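Local coordinates for protein 1d10 (Caenorhabditis elegans, PDB 1T9F) that is of unknown function but, as a signal-peptide-bearing beta-trefoil of MIR repeats related to SDF2, may recognise a ligand or partner protein, at residues Q54-L59 and G106-S111; Q98-S103 and A137-Y142. All blocks are in the same frame, centred on the assembly; numbering follows the deposited sequence.

Contact 1: Q54-L59 and G106-S111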
loop_
_atom_site.group_PDB
_atom_site.type_symbol
_atom_site.label_atom_id
_atom_site.label_comp_id
_atom_site.label_asym_id
_atom_site.label_seq_id
_atom_site.Cartn_x
_atom_site.Cartn_y
_atom_site.Cartn_z
ATOM N N GLN A 54 9.018 -0.277 -1.479
ATOM C CA GLN A 54 9.980 0.728 -1.067
ATOM C C GLN A 54 9.311 2.068 -0.854
ATOM O O GLN A 54 8.580 2.565 -1.712
ATOM C CB GLN A 54 11.089 0.869 -2.110
ATOM C CG GLN A 54 12.148 1.888 -1.718
ATOM C CD GLN A 54 13.374 1.786 -2.595
ATOM O OE1 GLN A 54 13.265 1.536 -3.791
ATOM N NE2 GLN A 54 14.548 1.990 -2.006
ATOM N N ILE A 55 9.563 2.654 0.305
ATOM C CA ILE A 55 8.991 3.946 0.638
ATOM C C ILE A 55 9.711 5.066 -0.097
ATOM O O ILE A 55 10.933 5.194 -0.009
ATOM C CB ILE A 55 9.072 4.203 2.152
ATOM C CG1 ILE A 55 8.303 3.105 2.893
ATOM C CG2 ILE A 55 8.491 5.575 2.480
ATOM C CD1 ILE A 55 8.455 3.164 4.366
ATOM N N PHE A 56 8.934 5.861 -0.836
ATOM C CA PHE A 56 9.442 7.001 -1.594
ATOM C C PHE A 56 8.819 8.291 -1.068
ATOM O O PHE A 56 7.724 8.270 -0.504
ATOM C CB PHE A 56 9.064 6.879 -3.075
ATOM C CG PHE A 56 10.107 6.206 -3.921
ATOM C CD1 PHE A 56 10.440 4.876 -3.717
ATOM C CD2 PHE A 56 10.751 6.909 -4.933
ATOM C CE1 PHE A 56 11.400 4.248 -4.510
ATOM C CE2 PHE A 56 11.719 6.289 -5.736
ATOM C CZ PHE A 56 12.039 4.958 -5.522
ATOM N N PRO A 57 9.505 9.433 -1.245
ATOM C CA PRO A 57 8.917 10.687 -0.761
ATOM C C PRO A 57 7.722 10.974 -1.664
ATOM O O PRO A 57 7.599 10.362 -2.729
ATOM C CB PRO A 57 10.052 11.694 -0.941
ATOM C CG PRO A 57 10.788 11.157 -2.142
ATOM C CD PRO A 57 10.824 9.668 -1.866
ATOM N N ALA A 58 6.840 11.877 -1.243
ATOM C CA ALA A 58 5.659 12.217 -2.033
ATOM C C ALA A 58 6.065 12.698 -3.426
ATOM O O ALA A 58 7.207 13.113 -3.629
ATOM C CB ALA A 58 4.849 13.291 -1.317
ATOM N N LEU A 59 5.135 12.644 -4.376
ATOM C CA LEU A 59 5.425 13.060 -5.752
ATOM C C LEU A 59 6.153 14.392 -5.856
ATOM O O LEU A 59 7.136 14.514 -6.589
ATOM C CB LEU A 59 4.147 13.138 -6.590
ATOM C CG LEU A 59 4.384 13.616 -8.032
ATOM C CD1 LEU A 59 5.204 12.580 -8.785
ATOM C CD2 LEU A 59 3.057 13.845 -8.737
ATOM N N GLY A 106 2.361 2.709 -13.332
ATOM C CA GLY A 106 3.543 3.361 -13.864
ATOM C C GLY A 106 4.944 2.969 -13.453
ATOM O O GLY A 106 5.324 1.801 -13.518
ATOM N N SER A 107 5.713 3.980 -13.051
ATOM C CA SER A 107 7.113 3.838 -12.657
ATOM C C SER A 107 7.554 5.195 -12.127
ATOM O O SER A 107 6.743 6.103 -12.020
ATOM C CB SER A 107 7.963 3.500 -13.881
ATOM O OG SER A 107 7.936 4.587 -14.800
ATOM N N GLU A 108 8.835 5.350 -11.818
ATOM C CA GLU A 108 9.318 6.631 -11.317
ATOM C C GLU A 108 9.094 7.733 -12.349
ATOM O O GLU A 108 8.816 8.885 -12.001
ATOM C CB GLU A 108 10.805 6.543 -10.963
ATOM C CG GLU A 108 11.070 5.765 -9.690
ATOM C CD GLU A 108 12.534 5.692 -9.333
ATOM O OE1 GLU A 108 13.200 6.749 -9.274
ATOM O OE2 GLU A 108 13.018 4.569 -9.097
ATOM N N ALA A 109 9.211 7.368 -13.622
ATOM C CA ALA A 109 9.031 8.317 -14.712
ATOM C C ALA A 109 7.571 8.699 -14.926
ATOM O O ALA A 109 7.276 9.853 -15.209
ATOM C CB ALA A 109 9.608 7.740 -16.008
ATOM N N GLU A 110 6.661 7.739 -14.790
ATOM C CA GLU A 110 5.238 8.008 -15.006
ATOM C C GLU A 110 4.456 8.404 -13.753
ATOM O O GLU A 110 3.284 8.761 -13.841
ATOM C CB GLU A 110 4.549 6.779 -15.597
ATOM C CG GLU A 110 5.150 6.240 -16.880
ATOM C CD GLU A 110 4.677 4.833 -17.161
ATOM O OE1 GLU A 110 3.617 4.661 -17.795
ATOM O OE2 GLU A 110 5.361 3.888 -16.717
ATOM N N SER A 111 5.090 8.307 -12.594
ATOM C CA SER A 111 4.423 8.615 -11.331
ATOM C C SER A 111 3.759 9.992 -11.294
ATOM O O SER A 111 4.341 10.984 -11.739
ATOM C CB SER A 111 5.428 8.501 -10.184
ATOM O OG SER A 111 4.805 8.725 -8.928
#
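E108 reaches across to the ring of F56, and its side chain is the one to follow. From CB, which meets nothing of 54-59, the chain leaves with CG opposite the carbonyl carbon (chi1 -74°) and runs on extended, so that the carboxylate is carried to the far end of the phenyl ring. E108 CG already grazes F56 CE2 at 4.0 Å. E108 CD then comes to 3.7 Å from F56 CE2, and E108 OE2 ends 3.7 Å from F56 CZ, while OE1 stays near CE2. The two side chains cross at roughly a right angle, with ring and carboxylate planes 61° apart. This is van der Waals contact: the polar work of OE2 is a salt bridge to K78 on strand 74-79, which ties the acid to the strand next to that of F56. Strands 53-57 and 74-79 are neighbours in the six-stranded barrel of this beta-trefoil, and 106-111 belongs to the long connection leading back into that barrel. Y10 and F85 pack edge-to-face with F56. Where the chain leaves strand 53-57, L59 makes the second touch. Although its CB bond does not point at 106-111, the branched end swings that way, bringing L59 CD1 within 3.5 Å of S111 O and 3.9 Å of S111 OG. That hydroxyl is hydrogen-bonded to D115 and R76, and the backbone N of L59 to D116.

Contact 2: Q98-S103 and A137-Y142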
loop_
_atom_site.group_PDB
_atom_site.type_symbol
_atom_site.label_atom_id
_atom_site.label_comp_id
_atom_site.label_asym_id
_atom_site.label_seq_id
_atom_site.Cartn_x
_atom_site.Cartn_y
_atom_site.Cartn_z
ATOM N N GLN A 98 -18.814 -1.575 -4.693
ATOM C CA GLN A 98 -18.997 -0.397 -3.853
ATOM C C GLN A 98 -17.693 0.295 -3.486
ATOM O O GLN A 98 -17.703 1.396 -2.926
ATOM C CB GLN A 98 -19.732 -0.759 -2.561
ATOM C CG GLN A 98 -20.203 -2.205 -2.445
ATOM C CD GLN A 98 -19.072 -3.199 -2.251
ATOM O OE1 GLN A 98 -18.383 -3.567 -3.202
ATOM N NE2 GLN A 98 -18.873 -3.634 -1.011
ATOM N N HIS A 99 -16.572 -0.347 -3.793
ATOM C CA HIS A 99 -15.289 0.233 -3.453
ATOM C C HIS A 99 -14.448 0.676 -4.635
ATOM O O HIS A 99 -14.699 0.310 -5.786
ATOM C CB HIS A 99 -14.497 -0.729 -2.564
ATOM C CG HIS A 99 -15.110 -0.930 -1.213
ATOM N ND1 HIS A 99 -15.586 0.118 -0.453
ATOM C CD2 HIS A 99 -15.312 -2.048 -0.478
ATOM C CE1 HIS A 99 -16.053 -0.345 0.692
ATOM N NE2 HIS A 99 -15.899 -1.658 0.702
ATOM N N GLN A 100 -13.443 1.480 -4.315
ATOM C CA GLN A 100 -12.524 2.046 -5.283
ATOM C C GLN A 100 -11.365 1.086 -5.546
ATOM O O GLN A 100 -10.900 0.392 -4.639
ATOM C CB GLN A 100 -12.021 3.373 -4.726
ATOM C CG GLN A 100 -11.122 4.190 -5.619
ATOM C CD GLN A 100 -10.828 5.539 -4.998
ATOM O OE1 GLN A 100 -11.709 6.398 -4.909
ATOM N NE2 GLN A 100 -9.595 5.727 -4.539
ATOM N N GLU A 101 -10.912 1.053 -6.794
ATOM C CA GLU A 101 -9.820 0.182 -7.214
ATOM C C GLU A 101 -8.467 0.673 -6.716
ATOM O O GLU A 101 -8.218 1.876 -6.630
ATOM C CB GLU A 101 -9.771 0.101 -8.745
ATOM C CG GLU A 101 -8.810 -0.939 -9.309
ATOM C CD GLU A 101 -8.465 -0.688 -10.777
ATOM O OE1 GLU A 101 -7.542 0.112 -11.050
ATOM O OE2 GLU A 101 -9.120 -1.282 -11.660
ATOM N N VAL A 102 -7.597 -0.276 -6.385
ATOM C CA VAL A 102 -6.246 0.035 -5.947
ATOM C C VAL A 102 -5.353 -0.770 -6.882
ATOM O O VAL A 102 -5.524 -1.972 -7.023
ATOM C CB VAL A 102 -6.011 -0.373 -4.480
ATOM C CG1 VAL A 102 -4.530 -0.261 -4.142
ATOM C CG2 VAL A 102 -6.815 0.542 -3.560
ATOM N N SER A 103 -4.406 -0.108 -7.529
ATOM C CA SER A 103 -3.543 -0.792 -8.484
ATOM C C SER A 103 -2.076 -0.466 -8.292
ATOM O O SER A 103 -1.714 0.330 -7.425
ATOM C CB SER A 103 -3.968 -0.397 -9.901
ATOM O OG SER A 103 -3.860 1.014 -10.070
ATOM N N ALA A 137 -4.224 10.359 -0.940
ATOM C CA ALA A 137 -4.251 11.810 -0.933
ATOM C C ALA A 137 -5.275 12.440 -1.874
ATOM O O ALA A 137 -6.035 13.318 -1.467
ATOM C CB ALA A 137 -2.867 12.347 -1.247
ATOM N N VAL A 138 -5.298 11.994 -3.125
ATOM C CA VAL A 138 -6.209 12.561 -4.106
ATOM C C VAL A 138 -7.689 12.244 -3.913
ATOM O O VAL A 138 -8.531 13.125 -4.081
ATOM C CB VAL A 138 -5.783 12.166 -5.533
ATOM C CG1 VAL A 138 -6.833 12.602 -6.547
ATOM C CG2 VAL A 138 -4.443 12.808 -5.857
ATOM N N THR A 139 -8.017 11.001 -3.562
ATOM C CA THR A 139 -9.417 10.621 -3.374
ATOM C C THR A 139 -9.865 10.547 -1.916
ATOM O O THR A 139 -11.053 10.652 -1.624
ATOM C CB THR A 139 -9.714 9.257 -4.010
ATOM O OG1 THR A 139 -8.901 8.260 -3.383
ATOM C CG2 THR A 139 -9.433 9.285 -5.498
ATOM N N GLY A 140 -8.922 10.350 -1.002
ATOM C CA GLY A 140 -9.270 10.261 0.407
ATOM C C GLY A 140 -9.630 8.857 0.871
ATOM O O GLY A 140 -9.905 8.638 2.054
ATOM N N SER A 141 -9.625 7.901 -0.053
ATOM C CA SER A 141 -9.964 6.522 0.279
ATOM C C SER A 141 -8.856 5.861 1.075
ATOM O O SER A 141 -7.671 6.110 0.840
ATOM C CB SER A 141 -10.223 5.713 -0.992
ATOM O OG SER A 141 -11.173 6.363 -1.816
ATOM N N TYR A 142 -9.253 5.015 2.020
ATOM C CA TYR A 142 -8.311 4.302 2.859
ATOM C C TYR A 142 -7.922 2.985 2.196
ATOM O O TYR A 142 -8.762 2.305 1.599
ATOM C CB TYR A 142 -8.943 4.017 4.215
ATOM C CG TYR A 142 -9.214 5.254 5.041
ATOM C CD1 TYR A 142 -8.210 5.831 5.813
ATOM C CD2 TYR A 142 -10.479 5.849 5.051
ATOM C CE1 TYR A 142 -8.454 6.969 6.580
ATOM C CE2 TYR A 142 -10.735 6.992 5.815
ATOM C CZ TYR A 142 -9.716 7.545 6.577
ATOM O OH TYR A 142 -9.951 8.680 7.331
#
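A polar side-chain clasp joins Q100, on strand 100-105, to the turn between strands 131-136 and 142-146. In the beta-trefoil this turn leads from a barrel strand to one of the hairpin strands, and the glutamine reaches it from the MIR repeat that comes before in the chain. Q100 swings CG opposite its own backbone N (chi1 -176°) and continues extended through CD, which sets the amide against T139 and S141. T139 comes from the opposite direction, and its hydroxyl meets the amide nitrogen: Q100 NE2 donates to T139 OG1 over 2.9 Å. That bond is nearly straight at 177°, with the acceptor essentially in the amide plane. The carbonyl end takes a weak hydrogen bond, from S141 OG to Q100 OE1 at 3.1 Å. Both ends of the amide are thus held by the same turn, one firmly and the other weakly, which should restrict its rotation about the last torsion. Two of these groups have further bonds: Q100 NE2 to S88 OG on strand 85-89, which pairs with strand 100-105, and T139 OG1 to H136 ND1. G140, with a positive phi, carries the chain round between the two hydroxyl residues. T139 CG2 lies against the amide, 3.7 Å from Q100 NE2, and on the serine side S141 CB stands 3.6 Å from that same nitrogen.

The centres of contacts 1 and 2 lie about 17 Å apart within a single beta-trefoil chain, and their segments alternate along it: 54-59, then 98-103, 106-111 and finally 137-142. Segments 98-103 and 106-111 adjoin closely in sequence, so strand 100-105, outside the barrel, supplies contact 2 and the loop that follows it supplies contact 1. Contact 1 brings that loop to barrel strand 53-57, whereas contact 2 ties the strand to the turn after barrel strand 131-136. One continuous piece of chain therefore touches elements well before and well after it, which probably helps tie the successive MIR repeats together.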